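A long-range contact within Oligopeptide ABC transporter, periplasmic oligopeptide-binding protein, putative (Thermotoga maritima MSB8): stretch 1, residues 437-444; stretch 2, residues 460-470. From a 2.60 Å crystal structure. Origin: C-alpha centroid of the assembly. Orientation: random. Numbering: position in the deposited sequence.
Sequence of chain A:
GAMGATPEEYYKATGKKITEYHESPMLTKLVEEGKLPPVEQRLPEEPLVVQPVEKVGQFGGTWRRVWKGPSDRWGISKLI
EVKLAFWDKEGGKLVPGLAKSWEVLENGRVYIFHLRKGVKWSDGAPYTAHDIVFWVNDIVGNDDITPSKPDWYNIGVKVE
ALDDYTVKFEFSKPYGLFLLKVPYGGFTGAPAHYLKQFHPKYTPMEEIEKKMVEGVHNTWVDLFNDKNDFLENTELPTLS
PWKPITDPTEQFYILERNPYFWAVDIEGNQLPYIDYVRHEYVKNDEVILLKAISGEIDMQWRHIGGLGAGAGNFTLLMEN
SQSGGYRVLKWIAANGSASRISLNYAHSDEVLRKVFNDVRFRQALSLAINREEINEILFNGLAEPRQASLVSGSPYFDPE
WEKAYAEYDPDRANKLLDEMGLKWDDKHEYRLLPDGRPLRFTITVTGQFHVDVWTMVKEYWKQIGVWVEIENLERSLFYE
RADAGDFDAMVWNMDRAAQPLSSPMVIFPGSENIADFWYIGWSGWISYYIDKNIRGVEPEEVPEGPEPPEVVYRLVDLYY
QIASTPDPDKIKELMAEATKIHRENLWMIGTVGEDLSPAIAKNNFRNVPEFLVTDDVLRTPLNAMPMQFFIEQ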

# COMPACT_ATOMS: atom_id res chain seq x y z
N ARG A 437 15.11 5.24 -43.27
CA ARG A 437 13.78 4.70 -42.96
C ARG A 437 12.94 5.79 -42.32
O ARG A 437 13.46 6.61 -41.56
N PRO A 438 11.62 5.77 -42.60
CA PRO A 438 10.73 6.70 -41.91
C PRO A 438 10.80 6.42 -40.42
O PRO A 438 10.75 5.26 -40.01
N LEU A 439 10.95 7.47 -39.61
CA LEU A 439 11.00 7.30 -38.16
C LEU A 439 9.62 6.88 -37.65
O LEU A 439 8.71 7.70 -37.52
N ARG A 440 9.50 5.59 -37.38
CA ARG A 440 8.23 4.97 -37.06
C ARG A 440 8.44 3.82 -36.09
O ARG A 440 9.45 3.12 -36.14
N PHE A 441 7.47 3.65 -35.19
CA PHE A 441 7.40 2.46 -34.35
C PHE A 441 5.99 2.26 -33.84
O PHE A 441 5.15 3.15 -33.96
N THR A 442 5.74 1.08 -33.29
CA THR A 442 4.42 0.71 -32.81
C THR A 442 4.37 0.75 -31.29
O THR A 442 5.24 0.21 -30.61
N ILE A 443 3.34 1.41 -30.76
CA ILE A 443 3.07 1.41 -29.34
C ILE A 443 2.16 0.24 -29.03
O ILE A 443 1.07 0.12 -29.59
N THR A 444 2.63 -0.63 -28.15
CA THR A 444 1.89 -1.80 -27.74
C THR A 444 1.18 -1.53 -26.43
O THR A 444 1.81 -1.14 -25.44
N TYR A 460 0.10 14.19 -31.04
CA TYR A 460 1.09 15.09 -30.43
C TYR A 460 2.49 14.80 -30.94
O TYR A 460 3.30 15.71 -31.10
N TRP A 461 2.76 13.52 -31.21
CA TRP A 461 4.07 13.08 -31.69
C TRP A 461 4.24 13.26 -33.21
O TRP A 461 5.37 13.40 -33.69
N LYS A 462 3.14 13.28 -33.95
CA LYS A 462 3.15 13.67 -35.36
C LYS A 462 3.69 15.09 -35.54
O LYS A 462 4.43 15.37 -36.48
N GLN A 463 3.32 15.98 -34.62
CA GLN A 463 3.81 17.37 -34.64
C GLN A 463 5.33 17.49 -34.46
O GLN A 463 5.90 18.54 -34.74
N ILE A 464 5.98 16.43 -33.98
CA ILE A 464 7.45 16.40 -33.96
C ILE A 464 8.03 15.43 -35.00
O ILE A 464 9.23 15.15 -35.00
N GLY A 465 7.16 14.94 -35.88
CA GLY A 465 7.57 14.05 -36.97
C GLY A 465 7.80 12.60 -36.58
O GLY A 465 8.38 11.84 -37.35
N VAL A 466 7.35 12.22 -35.39
CA VAL A 466 7.51 10.85 -34.92
C VAL A 466 6.23 10.08 -35.23
O VAL A 466 5.16 10.39 -34.71
N TRP A 467 6.37 9.06 -36.08
CA TRP A 467 5.24 8.27 -36.55
C TRP A 467 4.98 7.10 -35.61
O TRP A 467 5.87 6.28 -35.38
N VAL A 468 3.77 7.01 -35.06
CA VAL A 468 3.40 5.85 -34.27
C VAL A 468 2.05 5.30 -34.67
O VAL A 468 1.20 6.03 -35.18
N GLU A 469 1.89 3.99 -34.47
CA GLU A 469 0.60 3.32 -34.54
C GLU A 469 0.37 2.62 -33.21
O GLU A 469 1.29 2.45 -32.41
N ILE A 470 -0.87 2.22 -32.98
CA ILE A 470 -1.29 1.67 -31.70
C ILE A 470 -1.84 0.27 -31.92
O ILE A 470 -2.84 0.10 -32.62

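Strand 440-444 and strand 467-470 lie side by side in parallel, their axes approaching to 4.7 Å with 30° between their N-to-C directions. Three main-chain hydrogen bonds fix the register, Trp-467 N to Leu-439 O (3.1 Å), Phe-441 N to Trp-467 O (3.1 Å) and Ile-443 N to Glu-469 O (2.8 Å), with a weak fourth from Glu-469 N to Phe-441 O (3.4 Å). Side chains alternate along each strand, and the matched register puts bridged partners on the same face: Arg-440, Thr-442, Trp-467 and Glu-469 on one, Phe-441, Ile-443, Val-468 and Ile-470 on the other. The contact buries 673 Å² in total, and its side-chain packing is best read from the three residues most covered by the opposing stretch: Trp-467 (105 Å²), Ile-443 (90 Å²) and Arg-440 (84 Å²).

Trp-467 and Arg-440 form a single unit. Trp-467 has chi1 t (-169°) and chi2 near -8°, while Arg-440 is fully extended, with chi1, chi2 and chi3 all t, so its chain runs across one face of the indole. The evidence is consistent along that chain: Arg-440 CD sits 3.9 Å from the centroid of the Trp-467 six-membered ring, 15° off the ring normal, as a CH-pi contact, and Arg-440 CZ lies 4.1 Å from the same centroid at 25°, a cation-pi geometry. The closest side-chain pair is Arg-440 NH1 to Trp-467 CZ2, 3.2 Å. At the edge of the indole, near its plane, Pro-438 CB approaches Trp-467 CE3 at 4.3 Å.

Glu-469 (chi1 m, chi2 m) ties this cluster together from within its own strand, since Trp-467 NE1 donates to Glu-469 OE2 at 2.8 Å. Glu-469 OE2 is also 4.2 Å from Arg-440 NH2, but it stands over a face of the guanidinium, well out of its plane, and no N-H points at it; the attraction is between charges only. Arg-440 NH2 also meets Glu-469 CG at 3.5 Å. Thr-442, with chi1 m, contributes less here: its OG1 comes no closer than 4.4 Å to Glu-469 CB.

The other face is apolar. Ile-443 (chi1 m, chi2 t) extends its CD1 to 3.9 Å from Val-468 CG2, while Ile-443 CB meets Ile-470 CD1 at 3.6 Å. Trp-461, on the helical segment, points toward the first stretch with chi1 m, and its CZ3 touches both Ile-443 and Phe-441, 3.8 Å from Ile-443 CD1 and 4.0 Å from Phe-441 CZ. Phe-441, with chi1 p, receives Val-468 CG1 over one ring face, 3.8 Å from the ring centroid and 19° off the normal. Phe-441 CE1 reaches Val-466 CG1 at 3.6 Å. Beyond the paired strands, Leu-439 (chi1 t) extends the apolar packing, its CD2 lying 3.4 Å from Val-466 CG2.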

# COMPACT_ATOMS: atom_id res chain seq x y z
CB ARG A 437 13.86 3.52 -41.98
CG ARG A 437 13.73 2.15 -42.63
CD ARG A 437 13.64 1.08 -41.55
NE ARG A 437 14.86 1.03 -40.73
CZ ARG A 437 14.98 0.40 -39.57
NH1 ARG A 437 16.14 0.43 -38.92
NH2 ARG A 437 13.95 -0.27 -39.04
CB PRO A 438 9.33 6.35 -42.45
CG PRO A 438 9.53 5.40 -43.57
CD PRO A 438 10.88 4.79 -43.41
CB LEU A 439 11.49 8.58 -37.48
CG LEU A 439 11.64 8.43 -35.97
CD1 LEU A 439 12.94 9.05 -35.50
CD2 LEU A 439 10.46 9.07 -35.27
CB ARG A 440 7.57 4.45 -38.34
CG ARG A 440 6.29 3.64 -38.12
CD ARG A 440 5.67 3.20 -39.43
NE ARG A 440 4.43 2.45 -39.23
CZ ARG A 440 3.53 2.18 -40.18
NH1 ARG A 440 3.70 2.59 -41.44
NH2 ARG A 440 2.44 1.49 -39.87
CB PHE A 441 8.40 2.53 -33.19
CG PHE A 441 8.21 3.71 -32.29
CD1 PHE A 441 8.77 4.94 -32.61
CD2 PHE A 441 7.50 3.60 -31.10
CE1 PHE A 441 8.61 6.04 -31.78
CE2 PHE A 441 7.34 4.69 -30.26
CZ PHE A 441 7.90 5.91 -30.60
CB THR A 442 4.04 -0.70 -33.31
OG1 THR A 442 3.72 -0.63 -34.71
CG2 THR A 442 2.83 -1.25 -32.56
CB ILE A 443 2.37 2.71 -28.88
CG1 ILE A 443 3.28 3.92 -29.14
CG2 ILE A 443 2.02 2.64 -27.40
CD1 ILE A 443 2.59 5.25 -28.99
CB THR A 444 2.82 -3.00 -27.53
OG1 THR A 444 3.63 -3.18 -28.69
CG2 THR A 444 2.02 -4.28 -27.25
CB TYR A 460 1.06 15.03 -28.89
CG TYR A 460 -0.31 15.17 -28.25
CD1 TYR A 460 -1.37 15.77 -28.93
CD2 TYR A 460 -0.53 14.72 -26.95
CE1 TYR A 460 -2.62 15.89 -28.35
CE2 TYR A 460 -1.78 14.85 -26.36
CZ TYR A 460 -2.81 15.43 -27.06
OH TYR A 460 -4.05 15.56 -26.49
CB TRP A 461 4.33 11.63 -31.27
CG TRP A 461 4.73 11.47 -29.81
CD1 TRP A 461 4.98 12.48 -28.91
CD2 TRP A 461 4.96 10.25 -29.11
NE1 TRP A 461 5.34 11.95 -27.69
CE2 TRP A 461 5.33 10.58 -27.79
CE3 TRP A 461 4.89 8.90 -29.46
CZ2 TRP A 461 5.63 9.62 -26.83
CZ3 TRP A 461 5.18 7.94 -28.50
CH2 TRP A 461 5.55 8.30 -27.20
CB LYS A 462 1.74 13.57 -35.95
CG LYS A 462 1.66 13.79 -37.46
CD LYS A 462 0.21 13.84 -37.94
CE LYS A 462 -0.61 12.67 -37.42
NZ LYS A 462 -1.92 12.56 -38.12
CB GLN A 463 3.09 18.21 -33.57
CG GLN A 463 1.93 19.04 -34.10
CD GLN A 463 0.94 18.25 -34.94
OE1 GLN A 463 0.21 17.40 -34.42
NE2 GLN A 463 0.89 18.53 -36.23
CB ILE A 464 8.02 16.12 -32.54
CG1 ILE A 464 7.64 14.72 -32.04
CG2 ILE A 464 7.54 17.18 -31.57
CD1 ILE A 464 8.31 14.33 -30.74
CB VAL A 466 7.82 10.80 -33.42
CG1 VAL A 466 7.73 9.37 -32.91
CG2 VAL A 466 9.21 11.38 -33.14
CB TRP A 467 5.53 7.73 -37.96
CG TRP A 467 4.37 7.11 -38.68
CD1 TRP A 467 3.12 6.84 -38.17
CD2 TRP A 467 4.35 6.66 -40.03
NE1 TRP A 467 2.33 6.26 -39.13
CE2 TRP A 467 3.06 6.14 -40.29
CE3 TRP A 467 5.30 6.66 -41.07
CZ2 TRP A 467 2.70 5.62 -41.53
CZ3 TRP A 467 4.93 6.14 -42.30
CH2 TRP A 467 3.65 5.62 -42.52
CB VAL A 468 3.41 6.14 -32.75
CG1 VAL A 468 4.81 6.53 -32.29
CG2 VAL A 468 2.40 7.22 -32.40
CB GLU A 469 0.56 2.29 -35.66
CG GLU A 469 0.83 2.85 -37.05
CD GLU A 469 -0.20 3.87 -37.51
OE1 GLU A 469 -1.34 3.88 -36.98
OE2 GLU A 469 0.14 4.67 -38.41
CB ILE A 470 -2.39 2.55 -31.07
CG1 ILE A 470 -1.91 4.00 -30.90
CG2 ILE A 470 -2.85 1.97 -29.74
CD1 ILE A 470 -0.65 4.18 -30.08